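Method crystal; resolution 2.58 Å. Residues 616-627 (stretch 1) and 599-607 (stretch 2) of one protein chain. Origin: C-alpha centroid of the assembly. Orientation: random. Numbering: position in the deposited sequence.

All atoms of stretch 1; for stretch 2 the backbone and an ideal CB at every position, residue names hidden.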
# COMPACT_ATOMS: atom_id res chain seq x y z
N SER A 616 -5.08 -9.63 6.48
CA SER A 616 -5.23 -9.85 5.06
C SER A 616 -4.75 -11.23 4.71
O SER A 616 -4.20 -11.46 3.64
CB SER A 616 -4.48 -8.80 4.27
OG SER A 616 -5.16 -7.58 4.31
N GLU A 617 -4.94 -12.15 5.63
CA GLU A 617 -4.41 -13.48 5.47
C GLU A 617 -5.33 -14.30 4.61
O GLU A 617 -6.27 -14.90 5.08
CB GLU A 617 -4.29 -14.14 6.84
CG GLU A 617 -3.21 -13.55 7.71
CD GLU A 617 -3.72 -12.46 8.63
OE1 GLU A 617 -4.89 -12.53 9.02
OE2 GLU A 617 -2.95 -11.55 8.96
N GLY A 618 -5.01 -14.31 3.32
CA GLY A 618 -5.70 -15.16 2.34
C GLY A 618 -4.86 -15.20 1.08
O GLY A 618 -3.76 -14.69 1.11
N ILE A 619 -5.39 -15.77 0.00
CA ILE A 619 -4.75 -15.87 -1.28
C ILE A 619 -5.69 -15.34 -2.35
O ILE A 619 -6.87 -15.60 -2.36
CB ILE A 619 -4.43 -17.35 -1.60
CG1 ILE A 619 -3.47 -17.96 -0.57
CG2 ILE A 619 -3.86 -17.52 -3.02
CD1 ILE A 619 -2.17 -17.20 -0.45
N LYS A 620 -5.14 -14.65 -3.31
CA LYS A 620 -5.91 -14.10 -4.39
C LYS A 620 -6.44 -15.18 -5.31
O LYS A 620 -5.69 -16.05 -5.74
CB LYS A 620 -5.03 -13.16 -5.19
CG LYS A 620 -5.73 -11.92 -5.68
CD LYS A 620 -6.09 -10.96 -4.54
CE LYS A 620 -7.10 -9.93 -5.03
NZ LYS A 620 -8.42 -10.45 -5.52
N THR A 621 -7.74 -15.14 -5.56
CA THR A 621 -8.36 -15.83 -6.68
C THR A 621 -7.95 -17.32 -6.77
O THR A 621 -7.55 -17.79 -7.80
CB THR A 621 -8.05 -14.95 -7.92
OG1 THR A 621 -9.13 -14.06 -8.14
CG2 THR A 621 -7.97 -15.64 -9.08
N PRO A 622 -8.06 -18.08 -5.68
CA PRO A 622 -7.58 -19.46 -5.74
C PRO A 622 -8.28 -20.33 -6.77
O PRO A 622 -7.64 -21.19 -7.38
CB PRO A 622 -7.89 -20.01 -4.34
CG PRO A 622 -8.06 -18.82 -3.47
CD PRO A 622 -8.65 -17.79 -4.36
N GLU A 623 -9.59 -20.15 -6.92
CA GLU A 623 -10.39 -20.96 -7.84
C GLU A 623 -10.01 -20.68 -9.31
O GLU A 623 -10.30 -21.48 -10.19
CB GLU A 623 -11.90 -20.76 -7.62
CG GLU A 623 -12.46 -21.55 -6.45
CD GLU A 623 -13.86 -21.13 -5.99
OE1 GLU A 623 -14.24 -19.98 -6.21
OE2 GLU A 623 -14.58 -21.94 -5.36
N TRP A 624 -9.32 -19.58 -9.59
CA TRP A 624 -8.83 -19.42 -10.94
C TRP A 624 -7.53 -20.17 -11.17
O TRP A 624 -7.37 -20.75 -12.22
CB TRP A 624 -8.62 -17.96 -11.29
CG TRP A 624 -8.04 -17.78 -12.62
CD1 TRP A 624 -6.87 -17.18 -12.91
CD2 TRP A 624 -8.60 -18.21 -13.85
NE1 TRP A 624 -6.65 -17.20 -14.27
CE2 TRP A 624 -7.71 -17.82 -14.87
CE3 TRP A 624 -9.78 -18.88 -14.20
CZ2 TRP A 624 -7.94 -18.09 -16.19
CZ3 TRP A 624 -10.01 -19.14 -15.51
CH2 TRP A 624 -9.09 -18.77 -16.50
N TYR A 625 -6.63 -20.13 -10.19
CA TYR A 625 -5.23 -20.63 -10.33
C TYR A 625 -5.08 -22.13 -9.99
O TYR A 625 -4.08 -22.79 -10.40
CB TYR A 625 -4.28 -19.80 -9.44
CG TYR A 625 -4.18 -18.38 -9.88
CD1 TYR A 625 -3.70 -18.07 -11.14
CD2 TYR A 625 -4.59 -17.31 -9.06
CE1 TYR A 625 -3.63 -16.77 -11.59
CE2 TYR A 625 -4.50 -15.98 -9.49
CZ TYR A 625 -4.02 -15.72 -10.78
OH TYR A 625 -3.90 -14.43 -11.31
N LEU A 626 -6.04 -22.65 -9.22
CA LEU A 626 -5.99 -24.03 -8.78
C LEU A 626 -6.76 -24.83 -9.76
O LEU A 626 -7.74 -24.37 -10.29
CB LEU A 626 -6.63 -24.21 -7.40
CG LEU A 626 -5.90 -23.67 -6.16
CD1 LEU A 626 -6.76 -23.79 -4.91
CD2 LEU A 626 -4.59 -24.41 -5.95
N PRO A 627 -6.33 -26.04 -10.02
CA PRO A 627 -7.07 -27.05 -10.76
C PRO A 627 -8.38 -27.46 -10.07
O PRO A 627 -8.46 -27.43 -8.85
CB PRO A 627 -6.10 -28.23 -10.75
CG PRO A 627 -4.73 -27.61 -10.68
CD PRO A 627 -4.91 -26.39 -9.84
N UNK A 599 -1.24 -28.65 2.38
CA UNK A 599 -0.33 -27.53 2.45
C UNK A 599 -1.12 -26.23 2.39
O UNK A 599 -0.91 -25.36 3.21
CB UNK A 599 0.70 -27.60 1.32
N UNK A 600 -2.05 -26.14 1.45
CA UNK A 600 -2.88 -24.98 1.28
C UNK A 600 -3.62 -24.73 2.57
O UNK A 600 -3.60 -23.63 3.08
CB UNK A 600 -3.85 -25.15 0.11
N UNK A 601 -4.22 -25.76 3.14
CA UNK A 601 -4.99 -25.56 4.39
C UNK A 601 -4.17 -25.35 5.64
O UNK A 601 -4.70 -24.97 6.63
CB UNK A 601 -5.90 -26.77 4.62
N UNK A 602 -2.87 -25.59 5.63
CA UNK A 602 -2.05 -25.25 6.77
C UNK A 602 -2.10 -23.74 6.95
O UNK A 602 -1.95 -23.20 8.08
CB UNK A 602 -0.61 -25.75 6.59
N UNK A 603 -2.28 -23.09 5.80
CA UNK A 603 -2.43 -21.63 5.72
C UNK A 603 -1.12 -20.95 5.96
O UNK A 603 -1.08 -19.78 6.25
CB UNK A 603 -3.47 -21.12 6.73
N UNK A 604 -0.03 -21.69 5.86
CA UNK A 604 1.24 -21.07 5.99
C UNK A 604 1.41 -19.88 5.00
O UNK A 604 1.78 -18.80 5.40
CB UNK A 604 2.33 -22.12 5.78
N UNK A 605 1.17 -20.09 3.72
CA UNK A 605 1.31 -19.00 2.75
C UNK A 605 0.33 -17.88 3.01
O UNK A 605 0.60 -16.73 2.70
CB UNK A 605 1.12 -19.53 1.33
N UNK A 606 -0.84 -18.21 3.53
CA UNK A 606 -1.85 -17.20 3.75
C UNK A 606 -1.33 -16.22 4.78
O UNK A 606 -1.51 -14.98 4.65
CB UNK A 606 -3.17 -17.82 4.20
N UNK A 607 -0.69 -16.77 5.81
CA UNK A 607 -0.12 -16.00 6.90
C UNK A 607 1.02 -15.13 6.44
O UNK A 607 1.17 -13.95 6.86
CB UNK A 607 0.36 -16.93 8.02

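Position 599 is helical (-68/-47), and no atom of stretch 1 lies within 5.5 Å of its ideal CB. The visible atoms set no preference; the deposited residue is Leu599, which makes no contact here.

Position 600 is also helical (-58/-48), but its CA-to-CB bond points toward stretch 1. The ideal CB has no neighbour within 5.5 Å, so a short side chain would stop before the apolar surface offered by Ile619, Pro622 and Leu626. A long aliphatic or an aromatic side chain would suit. Tyr600, chi1 t, spans the gap: CE2 lies 4.3 Å from Leu626 CD1 and 4.3 Å from Ile619 CG1, while OH comes within 3.3 Å of Pro622 CG. This hydroxyl is hydrogen-bonded elsewhere in the structure.

Positions 601 and 602 are out of reach, so stretch 1 leaves their identity open. The first is Met601, deposited as selenomethionine. The second is Ser602, whose OG donates a very short bond of 2.5 Å to Leu599 O.

Position 603 has positive phi (73/16), easiest for glycine and tolerated by asparagine, among others. Its CB points sideways, and the ideal CB at 603 is 7.0 Å from Glu617 O, an acceptor only a long donor could reach. Arg603 takes that option: its NH1 donates a weak bond to Glu617 O at 3.4 Å and 146°, with the oxygen near the guanidinium plane.

Position 604 is helical and out of reach; it holds His604.

At position 605 the CB points sideways, and its ideal position is 4.4 Å from Ile619 CD1. Even a short side chain could touch that methyl, while a longer one could turn elsewhere. Gln605 does so: its CB is 4.4 Å from Ile619 CD1, but the side-chain end leads away.

Position 606 lies closest in register, its CA 4.6 Å from Gly618 CA. The ideal CB at 606 points sideways, 4.1 Å from Gly618 N and 4.8 Å from Ile619 CG1, so a flat ring or a medium apolar group could pack here. In His606, Ile619 CG1 sits 3.7 Å from the ring centroid, 9° off the normal, a CH-pi contact over one face. His606 CD2 is 3.7 Å from Gly618 CA, and His606 O is 3.4 Å from Glu617 CA in a CA-H...O contact.

Position 607 directs its CB away, although the ideal CB at 607 is 4.9 Å from Glu617 CG. The Glu617 carboxylate suggests a long basic side chain first; a flexible polar one is also possible. The deposited Glu607 is an acid, its OE1 3.9 Å from the aliphatic Glu617 CG.

Stretch 2 599-607: LYMSRHQHE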
# COMPACT_ATOMS: atom_id res chain seq x y z
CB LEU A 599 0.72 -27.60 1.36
CG LEU A 599 1.79 -28.71 1.57
CD1 LEU A 599 2.77 -28.68 0.42
CD2 LEU A 599 2.60 -28.57 2.83
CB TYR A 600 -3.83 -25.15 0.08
CG TYR A 600 -4.66 -23.91 -0.20
CD1 TYR A 600 -5.78 -23.62 0.56
CD2 TYR A 600 -4.30 -23.03 -1.22
CE1 TYR A 600 -6.52 -22.51 0.33
CE2 TYR A 600 -5.02 -21.89 -1.45
CZ TYR A 600 -6.14 -21.64 -0.67
OH TYR A 600 -6.87 -20.49 -0.89
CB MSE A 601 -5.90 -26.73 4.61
CG MSE A 601 -6.98 -26.74 3.51
SE MSE A 601 -8.17 -28.31 3.55
CE MSE A 601 -8.82 -28.05 5.39
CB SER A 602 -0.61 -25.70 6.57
OG SER A 602 0.01 -25.03 5.50
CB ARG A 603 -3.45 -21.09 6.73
CG ARG A 603 -4.86 -21.60 6.53
CD ARG A 603 -5.89 -20.66 7.15
NE ARG A 603 -6.83 -20.41 6.08
CZ ARG A 603 -7.16 -19.23 5.60
NH1 ARG A 603 -6.73 -18.10 6.14
NH2 ARG A 603 -7.97 -19.20 4.57
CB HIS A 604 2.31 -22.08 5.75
CG HIS A 604 3.68 -21.50 5.65
ND1 HIS A 604 4.43 -21.18 6.76
CD2 HIS A 604 4.44 -21.18 4.57
CE1 HIS A 604 5.57 -20.64 6.38
NE2 HIS A 604 5.60 -20.63 5.05
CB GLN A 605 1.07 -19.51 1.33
CG GLN A 605 2.12 -20.49 0.81
CD GLN A 605 3.51 -19.89 0.80
OE1 GLN A 605 3.67 -18.68 0.80
NE2 GLN A 605 4.52 -20.73 0.76
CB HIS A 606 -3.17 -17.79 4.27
CG HIS A 606 -3.87 -18.72 3.31
ND1 HIS A 606 -3.26 -19.81 2.73
CD2 HIS A 606 -5.17 -18.79 2.95
CE1 HIS A 606 -4.14 -20.47 2.01
NE2 HIS A 606 -5.31 -19.89 2.14
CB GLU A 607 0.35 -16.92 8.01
CG GLU A 607 -0.83 -17.62 8.65
CD GLU A 607 -1.63 -16.69 9.53
OE1 GLU A 607 -2.90 -16.91 9.68
OE2 GLU A 607 -1.00 -15.73 10.09
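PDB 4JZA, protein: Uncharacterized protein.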